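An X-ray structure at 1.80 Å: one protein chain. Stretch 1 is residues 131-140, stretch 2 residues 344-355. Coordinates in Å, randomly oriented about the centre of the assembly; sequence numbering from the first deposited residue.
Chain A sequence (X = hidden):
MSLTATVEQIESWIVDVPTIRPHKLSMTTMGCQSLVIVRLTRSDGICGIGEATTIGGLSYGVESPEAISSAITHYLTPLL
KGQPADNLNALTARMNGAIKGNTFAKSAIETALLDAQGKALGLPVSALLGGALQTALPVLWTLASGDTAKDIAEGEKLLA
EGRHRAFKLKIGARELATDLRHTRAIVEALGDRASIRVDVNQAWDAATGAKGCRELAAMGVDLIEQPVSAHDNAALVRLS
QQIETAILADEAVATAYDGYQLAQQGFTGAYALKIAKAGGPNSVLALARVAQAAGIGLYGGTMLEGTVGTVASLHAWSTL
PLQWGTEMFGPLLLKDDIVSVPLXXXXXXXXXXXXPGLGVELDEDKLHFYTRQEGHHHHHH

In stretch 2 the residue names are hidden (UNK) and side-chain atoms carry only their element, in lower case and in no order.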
# COMPACT_ATOMS: atom_id res chain seq x y z
N GLY A 131 -3.26 28.55 -29.49
CA GLY A 131 -3.88 28.18 -30.74
C GLY A 131 -5.00 27.17 -30.59
O GLY A 131 -4.92 26.25 -29.77
N ALA A 132 -6.04 27.34 -31.39
CA ALA A 132 -7.18 26.44 -31.36
C ALA A 132 -6.94 25.20 -32.20
O ALA A 132 -6.48 25.28 -33.35
CB ALA A 132 -8.42 27.16 -31.84
N LEU A 133 -7.26 24.04 -31.63
CA LEU A 133 -7.13 22.77 -32.32
C LEU A 133 -8.41 22.59 -33.14
O LEU A 133 -8.43 21.89 -34.14
CB LEU A 133 -7.05 21.63 -31.30
CG LEU A 133 -5.72 21.00 -30.88
CD1 LEU A 133 -4.59 22.00 -30.92
CD2 LEU A 133 -5.90 20.41 -29.48
N GLN A 134 -9.46 23.26 -32.68
CA GLN A 134 -10.78 23.17 -33.29
C GLN A 134 -11.48 24.52 -33.12
O GLN A 134 -11.40 25.12 -32.05
CB GLN A 134 -11.55 22.08 -32.54
CG GLN A 134 -12.74 21.49 -33.23
CD GLN A 134 -13.43 20.46 -32.35
OE1 GLN A 134 -14.34 19.75 -32.78
NE2 GLN A 134 -13.00 20.38 -31.09
N THR A 135 -12.16 24.99 -34.16
CA THR A 135 -12.84 26.27 -34.09
C THR A 135 -14.36 26.11 -34.02
O THR A 135 -15.11 27.09 -34.05
CB THR A 135 -12.42 27.16 -35.28
OG1 THR A 135 -12.72 28.53 -34.98
CG2 THR A 135 -13.16 26.76 -36.54
N ALA A 136 -14.81 24.86 -33.93
CA ALA A 136 -16.22 24.51 -33.82
C ALA A 136 -16.26 23.41 -32.75
O ALA A 136 -15.70 22.33 -32.94
CB ALA A 136 -16.75 23.98 -35.15
N LEU A 137 -16.90 23.68 -31.62
CA LEU A 137 -16.94 22.70 -30.54
C LEU A 137 -18.30 22.09 -30.28
O LEU A 137 -19.34 22.75 -30.41
CB LEU A 137 -16.42 23.34 -29.25
CG LEU A 137 -14.93 23.66 -29.19
CD1 LEU A 137 -14.60 24.81 -30.13
CD2 LEU A 137 -14.54 24.00 -27.77
N PRO A 138 -18.31 20.79 -29.91
CA PRO A 138 -19.58 20.11 -29.62
C PRO A 138 -20.18 20.58 -28.31
O PRO A 138 -19.46 20.89 -27.35
CB PRO A 138 -19.16 18.64 -29.59
CG PRO A 138 -17.76 18.71 -29.04
CD PRO A 138 -17.17 19.87 -29.81
N VAL A 139 -21.50 20.66 -28.28
CA VAL A 139 -22.23 21.10 -27.10
C VAL A 139 -23.43 20.16 -26.93
O VAL A 139 -24.29 20.07 -27.81
CB VAL A 139 -22.75 22.54 -27.27
CG1 VAL A 139 -23.55 22.96 -26.04
CG2 VAL A 139 -21.59 23.50 -27.51
N LEU A 140 -23.48 19.45 -25.81
CA LEU A 140 -24.60 18.55 -25.57
C LEU A 140 -25.75 19.34 -24.96
O LEU A 140 -25.63 20.55 -24.73
CB LEU A 140 -24.17 17.42 -24.64
CG LEU A 140 -23.49 17.76 -23.31
CD1 LEU A 140 -24.50 18.35 -22.32
CD2 LEU A 140 -22.87 16.48 -22.73
N UNK A 344 -23.16 31.67 -32.22
CA UNK A 344 -24.03 30.91 -33.10
C UNK A 344 -23.91 29.42 -32.79
O UNK A 344 -22.82 28.85 -32.84
c UNK A 344 -23.68 31.15 -34.59
o UNK A 344 -22.49 30.43 -34.92
c UNK A 344 -23.46 32.63 -34.85
N UNK A 345 -25.04 28.81 -32.45
CA UNK A 345 -25.11 27.39 -32.14
C UNK A 345 -25.83 26.72 -33.32
O UNK A 345 -26.69 27.34 -33.94
c UNK A 345 -24.68 29.39 -28.04
c UNK A 345 -25.22 27.62 -29.60
c UNK A 345 -23.93 27.14 -27.61
c UNK A 345 -24.00 28.48 -27.23
c UNK A 345 -25.91 27.15 -30.86
c UNK A 345 -25.28 28.96 -29.22
c UNK A 345 -24.54 26.72 -28.79
N UNK A 346 -25.47 25.48 -33.61
CA UNK A 346 -26.11 24.75 -34.71
C UNK A 346 -25.57 23.34 -34.80
O UNK A 346 -24.39 23.09 -34.54
c UNK A 346 -25.88 25.48 -36.02
N UNK A 347 -26.45 22.41 -35.18
CA UNK A 347 -26.11 21.00 -35.33
C UNK A 347 -25.21 20.49 -34.21
O UNK A 347 -24.11 19.99 -34.47
c UNK A 347 -25.17 19.31 -36.99
o UNK A 347 -26.14 18.52 -36.99
c UNK A 347 -25.43 20.78 -36.69
o UNK A 347 -24.00 18.94 -37.22
N UNK A 348 -25.69 20.61 -32.98
CA UNK A 348 -24.94 20.14 -31.82
C UNK A 348 -23.57 20.77 -31.64
O UNK A 348 -22.68 20.17 -31.04
N UNK A 349 -23.38 21.98 -32.16
CA UNK A 349 -22.09 22.65 -32.04
C UNK A 349 -22.22 24.15 -31.85
O UNK A 349 -23.29 24.73 -32.05
n UNK A 349 -18.50 20.55 -34.26
c UNK A 349 -21.23 22.39 -33.27
c UNK A 349 -19.76 20.83 -34.57
o UNK A 349 -20.14 20.99 -35.73
c UNK A 349 -20.73 20.97 -33.41
N UNK A 350 -21.11 24.77 -31.46
CA UNK A 350 -21.05 26.21 -31.27
C UNK A 350 -19.81 26.71 -32.02
O UNK A 350 -18.76 26.07 -32.00
c UNK A 350 -19.71 26.05 -29.13
c UNK A 350 -20.98 26.60 -29.77
c UNK A 350 -21.05 28.11 -29.62
N UNK A 351 -19.93 27.85 -32.69
CA UNK A 351 -18.81 28.39 -33.43
C UNK A 351 -17.98 29.29 -32.53
O UNK A 351 -18.52 30.16 -31.84
c UNK A 351 -19.31 29.17 -34.65
N UNK A 352 -16.67 29.08 -32.55
CA UNK A 352 -15.76 29.88 -31.73
C UNK A 352 -15.30 31.12 -32.50
O UNK A 352 -14.71 31.01 -33.57
c UNK A 352 -12.21 29.07 -30.44
c UNK A 352 -14.53 29.07 -31.34
c UNK A 352 -14.06 30.08 -29.11
c UNK A 352 -13.51 29.84 -30.51
N UNK A 353 -15.57 32.32 -31.96
CA UNK A 353 -15.14 33.53 -32.66
C UNK A 353 -13.62 33.54 -32.78
O UNK A 353 -12.92 33.01 -31.92
c UNK A 353 -15.64 34.66 -31.75
c UNK A 353 -16.30 32.65 -30.72
c UNK A 353 -16.80 34.04 -31.02
N UNK A 354 -13.09 34.13 -33.85
CA UNK A 354 -11.65 34.20 -34.01
C UNK A 354 -11.19 35.64 -34.25
O UNK A 354 -10.13 35.87 -34.84
c UNK A 354 -11.23 31.80 -34.83
n UNK A 354 -9.12 30.86 -34.08
c UNK A 354 -10.29 31.38 -33.71
c UNK A 354 -11.17 33.30 -35.15
o UNK A 354 -10.60 31.53 -32.52
N UNK A 355 -11.99 36.60 -33.81
CA UNK A 355 -11.65 38.01 -33.94
C UNK A 355 -10.81 38.33 -32.70
O UNK A 355 -10.63 37.47 -31.83
c UNK A 355 -13.73 38.55 -35.25
o UNK A 355 -13.73 38.61 -32.84
c UNK A 355 -12.92 38.87 -33.99

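Position 344 carries one carbon bearing one oxygen and one further carbon, a branched hydroxyl side chain, out of reach of stretch 1: Thr-344. Its backbone O accepts a hydrogen bond from N of position 351 (3.1 Å), so its contribution here lies within its own stretch.

Position 345 has one carbon followed by a ring of six carbons, with no heteroatom, which is Phe-345. Its CB points sideways, but the ring reaches stretch 1, where CE1 lies 4.3 Å from Val-139 CG2. That methyl sits at the ring edge, near its plane, an apolar contact suited to a plain hydrocarbon ring.

Position 346 has a single side-chain carbon, hence Ala-346, exposed and touching nothing on stretch 1. It opens a type I' turn, pairing with position 349 through two 2.8 Å hydrogen bonds, from its N to O of 349 and from N of 349 to its O.

Position 347 shows two carbons, the second carrying two oxygens and no nitrogen, a short carboxylate out of reach of stretch 1: Asp-347, whose charge suits an exposed turn corner.

Position 348 has no side-chain atoms and is Gly-348. Its phi of 58° favours glycine, and its backbone O accepts a hydrogen bond from Val-139 N at 3.0 Å.

Position 349 has an unbranched run of three carbons, the third carrying one oxygen and one nitrogen: Gln-349. Its CB shares a sheet face with Ala-136 and Pro-138. The long chain lies over this partly exposed face, bringing NE2 to 3.6 Å from Ala-136 O, while CG packs 4.1 Å from Pro-138 CA.

Position 350 has one carbon carrying two more, the beta-branched Val-350. Buried on the same face as Leu-137, it places CG1 3.6 Å from Val-139 CG2 and 4.3 Å from Leu-137 CB; a compact branched side chain suits such a strand.

Position 351 again has one carbon, Ala-351, paired with Ala-136 at a CA–CA distance of 4.7 Å. Its small methyl is exposed.

Position 352 has four carbons forked at the second, which is Leu-352. Buried, it sets CB 4.4 Å from Leu-137 CD1 and CD2 4.5 Å from Ala-132 CB, extending the apolar packing beyond the strand.

Position 353 has three carbons closing a ring onto its own backbone N: Pro-353. It points away from stretch 1 and needs no amide proton for this pairing.

Position 354 has three carbons, the third bearing oxygen and nitrogen: Gln-354. Its CG lies 3.6 Å from Thr-135 OG1, so the aliphatic part covers that exposed residue.

Position 355, one carbon carrying an oxygen and a carbon, is Thr-355, exposed and out of reach.

The contact is an antiparallel pairing. Leu-137 and Val-350 exchange hydrogen bonds, Leu-137 N to Val-350 O at 3.1 Å and Val-350 N to Leu-137 O at 2.9 Å, and Leu-352 N reaches Thr-135 O at 2.9 Å. Backbone bonds set the register, while apolar side chains, chiefly around Leu-137 and Val-139, fill the buried side.

Stretch 2 344-355: TFADGQVALPQT
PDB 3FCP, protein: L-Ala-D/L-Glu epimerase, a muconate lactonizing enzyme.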